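Local coordinates for spindle assembly abnormal protein 6 (Caenorhabditis elegans, PDB 4GFC), which serves as the central scaffold of the centriole, its homodimers assembling through globular head domains into the cartwheel that sets ninefold symmetry, at residues 104-109 against 123-128; 67-72 against 137-142; 36-41 against 53-58. The protein carries 1 engineered substitution. All coordinates share one frame; numbering follows the deposited sequence.

All three contacts join antiparallel strands of one sheet in the N-terminal head domain. Contacts 2 and 3 have centres about 9 Å apart: strand 51-59 lies beside strand 62-71, with probable hydrogen bonds from L71 N to L53 O (2.8 Å) and from I57 N to F67 O. Contact 1 is a hairpin nearer the surface. Its centre lies about 18 Å from that of contact 3, which it touches where I109 CD1 packs on V36 CG2 (3.9 Å). Contacts 1 and 2 have centres about 22 Å apart and do not touch, but adjacent strands 117-124 and 132-140 connect them. Past the pairing of contact 2, R142 forms a salt bridge with D144 of the second subunit.

Contact 1 of 3, residues 104-109 against 123-128; sequences NTEINI and FSKTPG. Engineered in segment 123-128: G128 (natural residue Ile).
E106 lays its carboxylate arm obliquely across the side chain of K125, the methylenes meeting at E106 CG to K125 CG (4.0 Å) before the charged ends join. There K125 NZ stands 3.0 Å from E106 OE2 in a salt bridge whose hydrogen bond is weak. The lysine chain is bent at chi2 (-67°, which places CD) and again at chi4, and its CE and NZ lie beside the E106 carboxylate. Beneath this pair the backbones form the mouth of the hairpin between strands 105-111 and 117-124. Within these segments E106 and F123 are an antiparallel hydrogen-bonded pair, each N-H directed at the other's carbonyl, and T105 faces S124 as a non-hydrogen-bonded pair (CA to CA, 4.4 Å). Past the end of the regular pairing, K125 N still bonds to N104 O at 2.8 Å. N104 then sends its amide across T126 at about a right angle. N104 ND2 donates to T126 OG1 (3.2 Å), which lies almost in the amide plane, and the N-H points nearly straight at it (161°). T105 turns to the opposite face of the sheet from E106, and its OG1 bonds to H99 O of helix 92-101. N108, on the face of E106, brings ND2 to within 4.2 Å of F123 CB and gives a weak hydrogen bond to E121 OE2. The strand ends are thus joined by backbone bonds and one straight amide-to-hydroxyl bond; the K125-E106 salt bridge, whose hydrogen bond is weak, lies at the surface and probably adds less than the backbone bonds.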
loop_
_atom_site.group_PDB
_atom_site.type_symbol
_atom_site.label_atom_id
_atom_site.label_comp_id
_atom_site.label_asym_id
_atom_site.label_seq_id
_atom_site.Cartn_x
_atom_site.Cartn_y
_atom_site.Cartn_z
ATOM N N ASN A 104 -2.310 -27.129 19.046
ATOM C CA ASN A 104 -1.128 -27.865 18.579
ATOM C C ASN A 104 -0.780 -27.618 17.114
ATOM O O ASN A 104 0.143 -28.247 16.614
ATOM C CB ASN A 104 -1.364 -29.372 18.758
ATOM C CG ASN A 104 -1.383 -29.846 20.177
ATOM O OD1 ASN A 104 -0.852 -29.205 21.089
ATOM N ND2 ASN A 104 -1.972 -31.007 20.381
ATOM N N THR A 105 -1.536 -26.758 16.413
ATOM C CA THR A 105 -1.331 -26.454 14.998
ATOM C C THR A 105 -0.312 -25.322 14.864
ATOM O O THR A 105 -0.400 -24.311 15.555
ATOM C CB THR A 105 -2.695 -26.175 14.338
ATOM O OG1 THR A 105 -3.335 -27.433 14.134
ATOM C CG2 THR A 105 -2.610 -25.434 13.020
ATOM N N GLU A 106 0.661 -25.519 13.969
ATOM C CA GLU A 106 1.726 -24.575 13.648
ATOM C C GLU A 106 1.606 -24.054 12.204
ATOM O O GLU A 106 1.367 -24.847 11.298
ATOM C CB GLU A 106 3.075 -25.276 13.815
ATOM C CG GLU A 106 3.598 -25.347 15.239
ATOM C CD GLU A 106 5.110 -25.276 15.362
ATOM O OE1 GLU A 106 5.821 -25.368 14.331
ATOM O OE2 GLU A 106 5.588 -25.096 16.505
ATOM N N ILE A 107 1.771 -22.744 11.990
ATOM C CA ILE A 107 1.785 -22.133 10.646
ATOM C C ILE A 107 3.221 -21.645 10.347
ATOM O O ILE A 107 3.810 -20.903 11.136
ATOM C CB ILE A 107 0.720 -21.008 10.474
ATOM C CG1 ILE A 107 -0.639 -21.597 10.071
ATOM C CG2 ILE A 107 1.134 -19.953 9.451
ATOM C CD1 ILE A 107 -1.517 -21.848 11.178
ATOM N N ASN A 108 3.794 -22.075 9.231
ATOM C CA ASN A 108 5.158 -21.667 8.892
ATOM C C ASN A 108 5.152 -21.035 7.517
ATOM O O ASN A 108 4.582 -21.605 6.592
ATOM C CB ASN A 108 6.124 -22.852 8.979
ATOM C CG ASN A 108 6.054 -23.581 10.298
ATOM O OD1 ASN A 108 6.009 -22.969 11.367
ATOM N ND2 ASN A 108 6.010 -24.907 10.255
ATOM N N ILE A 109 5.719 -19.824 7.412
ATOM C CA ILE A 109 5.782 -19.047 6.176
ATOM C C ILE A 109 7.236 -18.809 5.825
ATOM O O ILE A 109 7.946 -18.122 6.552
ATOM C CB ILE A 109 4.979 -17.727 6.276
ATOM C CG1 ILE A 109 3.501 -17.981 6.663
ATOM C CG2 ILE A 109 5.075 -16.907 4.974
ATOM C CD1 ILE A 109 2.905 -16.841 7.408
ATOM N N PHE A 123 1.246 -27.136 10.055
ATOM C CA PHE A 123 1.839 -28.320 10.642
ATOM C C PHE A 123 1.123 -28.608 11.942
ATOM O O PHE A 123 0.984 -27.704 12.758
ATOM C CB PHE A 123 3.379 -28.154 10.821
ATOM C CG PHE A 123 4.165 -29.430 11.060
ATOM C CD1 PHE A 123 4.858 -30.044 10.032
ATOM C CD2 PHE A 123 4.199 -30.026 12.318
ATOM C CE1 PHE A 123 5.561 -31.240 10.251
ATOM C CE2 PHE A 123 4.957 -31.187 12.548
ATOM C CZ PHE A 123 5.621 -31.791 11.507
ATOM N N SER A 124 0.592 -29.837 12.094
ATOM C CA SER A 124 -0.108 -30.329 13.291
ATOM C C SER A 124 0.881 -31.087 14.211
ATOM O O SER A 124 1.481 -32.078 13.787
ATOM C CB SER A 124 -1.282 -31.233 12.901
ATOM O OG SER A 124 -1.860 -31.885 14.027
ATOM N N LYS A 125 1.028 -30.622 15.467
ATOM C CA LYS A 125 1.917 -31.214 16.476
ATOM C C LYS A 125 1.201 -32.285 17.363
ATOM O O LYS A 125 1.818 -32.850 18.278
ATOM C CB LYS A 125 2.529 -30.107 17.353
ATOM C CG LYS A 125 3.406 -29.117 16.604
ATOM C CD LYS A 125 4.671 -29.796 16.073
ATOM C CE LYS A 125 5.658 -28.824 15.486
ATOM N NZ LYS A 125 6.325 -28.000 16.533
ATOM N N THR A 126 -0.093 -32.576 17.072
ATOM C CA THR A 126 -0.907 -33.601 17.726
ATOM C C THR A 126 -0.299 -34.966 17.433
ATOM O O THR A 126 0.028 -35.237 16.276
ATOM C CB THR A 126 -2.328 -33.508 17.242
ATOM O OG1 THR A 126 -2.834 -32.202 17.551
ATOM C CG2 THR A 126 -3.199 -34.557 17.865
ATOM N N PRO A 127 -0.064 -35.826 18.446
ATOM C CA PRO A 127 0.601 -37.105 18.157
ATOM C C PRO A 127 -0.300 -38.020 17.359
ATOM O O PRO A 127 -1.489 -38.096 17.647
ATOM C CB PRO A 127 0.889 -37.670 19.543
ATOM C CG PRO A 127 0.654 -36.530 20.514
ATOM C CD PRO A 127 -0.387 -35.708 19.886
ATOM N N GLY A 128 0.257 -38.651 16.342
ATOM C CA GLY A 128 -0.476 -39.561 15.472
ATOM C C GLY A 128 -0.776 -38.976 14.107
ATOM O O GLY A 128 -1.132 -39.711 13.178
#

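Contact 2 of 3, residues 67-72 against 137-142; sequences FSETLN and KLHAVR
Strands 62-71 and 132-140 are sheet neighbours that connect distant parts of the chain, and the short segments 67-71 and 137-140 meet at 124°, consistent with only two bridged pairs between them. S68 and H139 form the hydrogen-bonded pair: S68 N donates to H139 O, and H139 N donates to S68 O at 2.7 Å. F67 and A140 are the non-hydrogen-bonded pair beside it. On their face of the sheet, A140 N and H139 C meet the F67 ring obliquely at CD1; F67 CE1 lies 3.8 Å from A140 CB, while F67 CB meets L138 CB at 3.7 Å. F65 meets the F67 ring edge-to-face, and C118 of strand 117-124 touches both F67 and L138. This face, with F67 and L138 buried, belongs to the SAS-6 head domain, a beta-sandwich related by family to the XRCC4 N-terminal domain, and here the last strand in chain order runs on toward helix 143-163. On the other face, chi1 of H139 (58°) puts CG between the backbone N and the carbonyl carbon, and the imidazole has S68 O over one face, 3.0 Å above the ring plane and offset toward the rim. At the ring edge a water in its plane bridges H139 ND1 (3.1 Å) to E69 OE1 (2.7 Å) and donates to the carboxylate. The E69 and H139 side chains cross at about a right angle, their planes 75° apart. The other carboxylate oxygen, E69 OE2, is held by the N-H of the next residue, T70. V141 CG2 covers S68 OG at 3.4 Å, and L138 CD2 reaches E69 CB at 3.7 Å.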
loop_
_atom_site.group_PDB
_atom_site.type_symbol
_atom_site.label_atom_id
_atom_site.label_comp_id
_atom_site.label_asym_id
_atom_site.label_seq_id
_atom_site.Cartn_x
_atom_site.Cartn_y
_atom_site.Cartn_z
ATOM N N PHE A 67 0.453 -11.654 0.420
ATOM C CA PHE A 67 0.597 -12.859 -0.406
ATOM C C PHE A 67 -0.723 -13.592 -0.559
ATOM O O PHE A 67 -1.498 -13.629 0.389
ATOM C CB PHE A 67 1.659 -13.797 0.200
ATOM C CG PHE A 67 3.052 -13.233 0.162
ATOM C CD1 PHE A 67 3.884 -13.483 -0.906
ATOM C CD2 PHE A 67 3.507 -12.406 1.178
ATOM C CE1 PHE A 67 5.143 -12.941 -0.947
ATOM C CE2 PHE A 67 4.779 -11.853 1.126
ATOM C CZ PHE A 67 5.579 -12.111 0.058
ATOM N N SER A 68 -0.974 -14.176 -1.734
ATOM C CA SER A 68 -2.191 -14.909 -2.097
ATOM C C SER A 68 -1.938 -16.088 -3.013
ATOM O O SER A 68 -0.892 -16.163 -3.691
ATOM C CB SER A 68 -3.140 -14.000 -2.869
ATOM O OG SER A 68 -3.699 -13.006 -2.043
ATOM N N GLU A 69 -2.966 -16.935 -3.125
ATOM C CA GLU A 69 -3.084 -18.052 -4.050
ATOM C C GLU A 69 -4.552 -18.445 -4.153
ATOM O O GLU A 69 -5.287 -18.456 -3.151
ATOM C CB GLU A 69 -2.207 -19.252 -3.683
ATOM C CG GLU A 69 -2.082 -20.289 -4.799
ATOM C CD GLU A 69 -1.690 -19.830 -6.194
ATOM O OE1 GLU A 69 -0.472 -19.783 -6.481
ATOM O OE2 GLU A 69 -2.599 -19.561 -7.013
ATOM N N THR A 70 -4.978 -18.705 -5.387
ATOM C CA THR A 70 -6.329 -19.094 -5.731
ATOM C C THR A 70 -6.268 -20.495 -6.278
ATOM O O THR A 70 -5.663 -20.748 -7.319
ATOM C CB THR A 70 -6.979 -18.095 -6.696
ATOM O OG1 THR A 70 -7.056 -16.841 -6.037
ATOM C CG2 THR A 70 -8.371 -18.513 -7.130
ATOM N N LEU A 71 -6.884 -21.405 -5.565
ATOM C CA LEU A 71 -6.972 -22.772 -6.007
ATOM C C LEU A 71 -8.276 -22.972 -6.716
ATOM O O LEU A 71 -9.281 -22.392 -6.327
ATOM C CB LEU A 71 -6.903 -23.723 -4.812
ATOM C CG LEU A 71 -5.622 -23.829 -4.041
ATOM C CD1 LEU A 71 -5.885 -24.491 -2.721
ATOM C CD2 LEU A 71 -4.630 -24.597 -4.804
ATOM N N ASN A 72 -8.253 -23.769 -7.764
ATOM C CA ASN A 72 -9.423 -24.227 -8.496
ATOM C C ASN A 72 -9.405 -25.737 -8.361
ATOM O O ASN A 72 -8.420 -26.280 -7.845
ATOM C CB ASN A 72 -9.439 -23.744 -9.943
ATOM C CG ASN A 72 -8.240 -24.118 -10.758
ATOM O OD1 ASN A 72 -7.840 -25.288 -10.831
ATOM N ND2 ASN A 72 -7.683 -23.130 -11.453
ATOM N N LYS A 137 1.942 -22.619 -2.289
ATOM C CA LYS A 137 2.849 -21.551 -2.724
ATOM C C LYS A 137 2.011 -20.305 -3.016
ATOM O O LYS A 137 1.192 -20.346 -3.919
ATOM C CB LYS A 137 3.694 -21.966 -3.946
ATOM C CG LYS A 137 4.832 -20.988 -4.281
ATOM C CD LYS A 137 5.602 -21.406 -5.531
ATOM C CE LYS A 137 6.846 -20.587 -5.772
ATOM N NZ LYS A 137 7.588 -20.998 -7.014
ATOM N N LEU A 138 2.197 -19.228 -2.209
ATOM C CA LEU A 138 1.529 -17.930 -2.315
ATOM C C LEU A 138 2.378 -16.944 -3.118
ATOM O O LEU A 138 3.606 -16.959 -3.004
ATOM C CB LEU A 138 1.246 -17.331 -0.925
ATOM C CG LEU A 138 0.498 -18.163 0.155
ATOM C CD1 LEU A 138 0.367 -17.381 1.407
ATOM C CD2 LEU A 138 -0.866 -18.625 -0.301
ATOM N N HIS A 139 1.747 -16.065 -3.912
ATOM C CA HIS A 139 2.511 -15.082 -4.697
ATOM C C HIS A 139 2.338 -13.675 -4.123
ATOM O O HIS A 139 1.283 -13.386 -3.551
ATOM C CB HIS A 139 2.097 -15.123 -6.173
ATOM C CG HIS A 139 0.639 -14.865 -6.427
ATOM N ND1 HIS A 139 -0.254 -15.900 -6.650
ATOM C CD2 HIS A 139 -0.036 -13.691 -6.508
ATOM C CE1 HIS A 139 -1.437 -15.327 -6.834
ATOM N NE2 HIS A 139 -1.358 -14.003 -6.750
ATOM N N ALA A 140 3.353 -12.804 -4.272
ATOM C CA ALA A 140 3.259 -11.410 -3.800
ATOM C C ALA A 140 2.138 -10.661 -4.582
ATOM O O ALA A 140 2.097 -10.711 -5.819
ATOM C CB ALA A 140 4.608 -10.692 -3.934
ATOM N N VAL A 141 1.198 -10.053 -3.874
ATOM C CA VAL A 141 0.099 -9.326 -4.522
ATOM C C VAL A 141 0.570 -7.940 -4.944
ATOM O O VAL A 141 1.051 -7.175 -4.113
ATOM C CB VAL A 141 -1.125 -9.229 -3.600
ATOM C CG1 VAL A 141 -2.236 -8.480 -4.265
ATOM C CG2 VAL A 141 -1.597 -10.596 -3.173
ATOM N N ARG A 142 0.406 -7.604 -6.221
ATOM C CA ARG A 142 0.804 -6.283 -6.723
ATOM C C ARG A 142 -0.430 -5.587 -7.353
ATOM O O ARG A 142 -1.575 -6.002 -7.115
ATOM C CB ARG A 142 1.966 -6.413 -7.729
ATOM C CG ARG A 142 3.264 -7.040 -7.218
ATOM C CD ARG A 142 4.047 -6.193 -6.232
ATOM N NE ARG A 142 4.325 -4.859 -6.740
ATOM C CZ ARG A 142 4.761 -3.859 -5.986
ATOM N NH1 ARG A 142 5.003 -4.048 -4.689
ATOM N NH2 ARG A 142 4.974 -2.665 -6.520
HETATM O O HOH W 1 1.760 -18.308 -6.643
#

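Contact 3 of 3, residues 36-41 against 53-58; sequences VKLKIS and LKFEIS
The I40 and F55 side chains run next to each other in the same direction in the beta hairpin of strands 29-44 and 51-59 of the SAS-6 head domain. From I40 CB two branches part. CG2 sits over one face of the F55 ring and meets L53 CD1 at 3.7 Å. CG1, anti to the carbonyl carbon (chi1 -56°), lies above the ring plane at the rim, 3.7 Å from F55 CD2, and the terminal CD1 rests on CE2. An alanine here would probably leave this rim and L53 CD1 without their neighbour and open a gap toward I96 of helix 92-101. L38 and I57 continue the same apolar face: L38 CD1 touches I57 CG2 at 3.8 Å and approaches the F55 ring at its edge. Three hydrogen-bonded pairs, K37 with S58, K39 with E56 and S41 with K54, fasten the backbones with two N-H to O bonds each, 2.9 to 3.1 Å long. Their side chains occupy the other face. There the extended K39 chain runs beside E56, K39 CD lying 3.9 Å from E56 OE2. K39 NZ, however, stops 4.3 Å from E56 OE2, too far for a salt bridge; E56 OE2 instead pairs with K6 NZ.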
loop_
_atom_site.group_PDB
_atom_site.type_symbol
_atom_site.label_atom_id
_atom_site.label_comp_id
_atom_site.label_asym_id
_atom_site.label_seq_id
_atom_site.Cartn_x
_atom_site.Cartn_y
_atom_site.Cartn_z
ATOM N N VAL A 36 0.280 -12.844 11.781
ATOM C CA VAL A 36 -0.112 -12.867 10.375
ATOM C C VAL A 36 -1.626 -13.018 10.299
ATOM O O VAL A 36 -2.180 -13.885 10.979
ATOM C CB VAL A 36 0.653 -14.010 9.652
ATOM C CG1 VAL A 36 0.001 -14.416 8.353
ATOM C CG2 VAL A 36 2.092 -13.605 9.382
ATOM N N LYS A 37 -2.303 -12.157 9.512
ATOM C CA LYS A 37 -3.745 -12.258 9.340
ATOM C C LYS A 37 -4.017 -13.172 8.146
ATOM O O LYS A 37 -3.532 -12.893 7.053
ATOM C CB LYS A 37 -4.401 -10.876 9.165
ATOM C CG LYS A 37 -5.919 -10.920 9.389
ATOM C CD LYS A 37 -6.686 -9.708 8.839
ATOM C CE LYS A 37 -7.166 -9.909 7.411
ATOM N NZ LYS A 37 -8.015 -8.783 6.926
ATOM N N LEU A 38 -4.734 -14.281 8.358
ATOM C CA LEU A 38 -5.059 -15.244 7.311
ATOM C C LEU A 38 -6.539 -15.187 7.007
ATOM O O LEU A 38 -7.371 -15.279 7.913
ATOM C CB LEU A 38 -4.631 -16.678 7.724
ATOM C CG LEU A 38 -5.041 -17.867 6.822
ATOM C CD1 LEU A 38 -4.378 -17.815 5.439
ATOM C CD2 LEU A 38 -4.726 -19.163 7.473
ATOM N N LYS A 39 -6.864 -15.075 5.717
ATOM C CA LYS A 39 -8.218 -14.995 5.193
ATOM C C LYS A 39 -8.402 -16.047 4.094
ATOM O O LYS A 39 -7.723 -16.004 3.069
ATOM C CB LYS A 39 -8.458 -13.575 4.668
ATOM C CG LYS A 39 -9.896 -13.246 4.242
ATOM C CD LYS A 39 -9.986 -11.789 3.766
ATOM C CE LYS A 39 -11.218 -11.485 2.965
ATOM N NZ LYS A 39 -11.136 -10.133 2.344
ATOM N N ILE A 40 -9.265 -17.025 4.343
ATOM C CA ILE A 40 -9.646 -18.104 3.414
ATOM C C ILE A 40 -11.070 -17.808 2.969
ATOM O O ILE A 40 -11.974 -17.686 3.790
ATOM C CB ILE A 40 -9.502 -19.516 4.025
ATOM C CG1 ILE A 40 -8.064 -19.737 4.539
ATOM C CG2 ILE A 40 -9.934 -20.565 2.995
ATOM C CD1 ILE A 40 -7.822 -20.899 5.478
ATOM N N SER A 41 -11.252 -17.621 1.669
ATOM C CA SER A 41 -12.544 -17.269 1.123
ATOM C C SER A 41 -12.928 -18.126 -0.097
ATOM O O SER A 41 -12.071 -18.648 -0.798
ATOM C CB SER A 41 -12.559 -15.793 0.782
ATOM O OG SER A 41 -12.293 -15.616 -0.593
ATOM N N LEU A 53 -11.100 -21.317 -4.254
ATOM C CA LEU A 53 -10.692 -21.098 -2.873
ATOM C C LEU A 53 -9.466 -20.179 -2.844
ATOM O O LEU A 53 -8.481 -20.455 -3.533
ATOM C CB LEU A 53 -10.405 -22.440 -2.196
ATOM C CG LEU A 53 -10.136 -22.411 -0.701
ATOM C CD1 LEU A 53 -11.396 -22.196 0.057
ATOM C CD2 LEU A 53 -9.453 -23.710 -0.262
ATOM N N LYS A 54 -9.537 -19.081 -2.061
ATOM C CA LYS A 54 -8.467 -18.095 -2.014
ATOM C C LYS A 54 -7.856 -17.929 -0.637
ATOM O O LYS A 54 -8.557 -17.631 0.321
ATOM C CB LYS A 54 -8.970 -16.717 -2.516
ATOM C CG LYS A 54 -7.831 -15.778 -2.906
ATOM C CD LYS A 54 -8.273 -14.373 -3.146
ATOM C CE LYS A 54 -7.146 -13.547 -3.721
ATOM N NZ LYS A 54 -7.631 -12.314 -4.384
ATOM N N PHE A 55 -6.525 -18.019 -0.569
ATOM C CA PHE A 55 -5.743 -17.823 0.652
ATOM C C PHE A 55 -5.090 -16.466 0.583
ATOM O O PHE A 55 -4.417 -16.202 -0.409
ATOM C CB PHE A 55 -4.674 -18.931 0.794
ATOM C CG PHE A 55 -5.247 -20.303 1.076
ATOM C CD1 PHE A 55 -5.756 -21.093 0.044
ATOM C CD2 PHE A 55 -5.281 -20.810 2.368
ATOM C CE1 PHE A 55 -6.298 -22.352 0.310
ATOM C CE2 PHE A 55 -5.822 -22.063 2.622
ATOM C CZ PHE A 55 -6.332 -22.821 1.593
ATOM N N GLU A 56 -5.292 -15.594 1.587
ATOM C CA GLU A 56 -4.638 -14.285 1.608
ATOM C C GLU A 56 -3.953 -14.069 2.950
ATOM O O GLU A 56 -4.620 -14.186 3.975
ATOM C CB GLU A 56 -5.615 -13.122 1.344
ATOM C CG GLU A 56 -6.270 -13.042 -0.026
ATOM C CD GLU A 56 -7.605 -12.302 -0.021
ATOM O OE1 GLU A 56 -7.591 -11.081 -0.305
ATOM O OE2 GLU A 56 -8.653 -12.929 0.285
ATOM N N ILE A 57 -2.632 -13.787 2.965
ATOM C CA ILE A 57 -1.957 -13.457 4.220
ATOM C C ILE A 57 -1.508 -11.971 4.142
ATOM O O ILE A 57 -1.122 -11.489 3.067
ATOM C CB ILE A 57 -0.781 -14.418 4.634
ATOM C CG1 ILE A 57 0.385 -14.402 3.641
ATOM C CG2 ILE A 57 -1.240 -15.809 4.915
ATOM C CD1 ILE A 57 1.602 -15.043 4.115
ATOM N N SER A 58 -1.560 -11.264 5.288
ATOM C CA SER A 58 -1.083 -9.885 5.450
ATOM C C SER A 58 -0.472 -9.714 6.866
ATOM O O SER A 58 -0.653 -10.588 7.714
ATOM C CB SER A 58 -2.188 -8.870 5.178
ATOM O OG SER A 58 -3.198 -8.930 6.168
#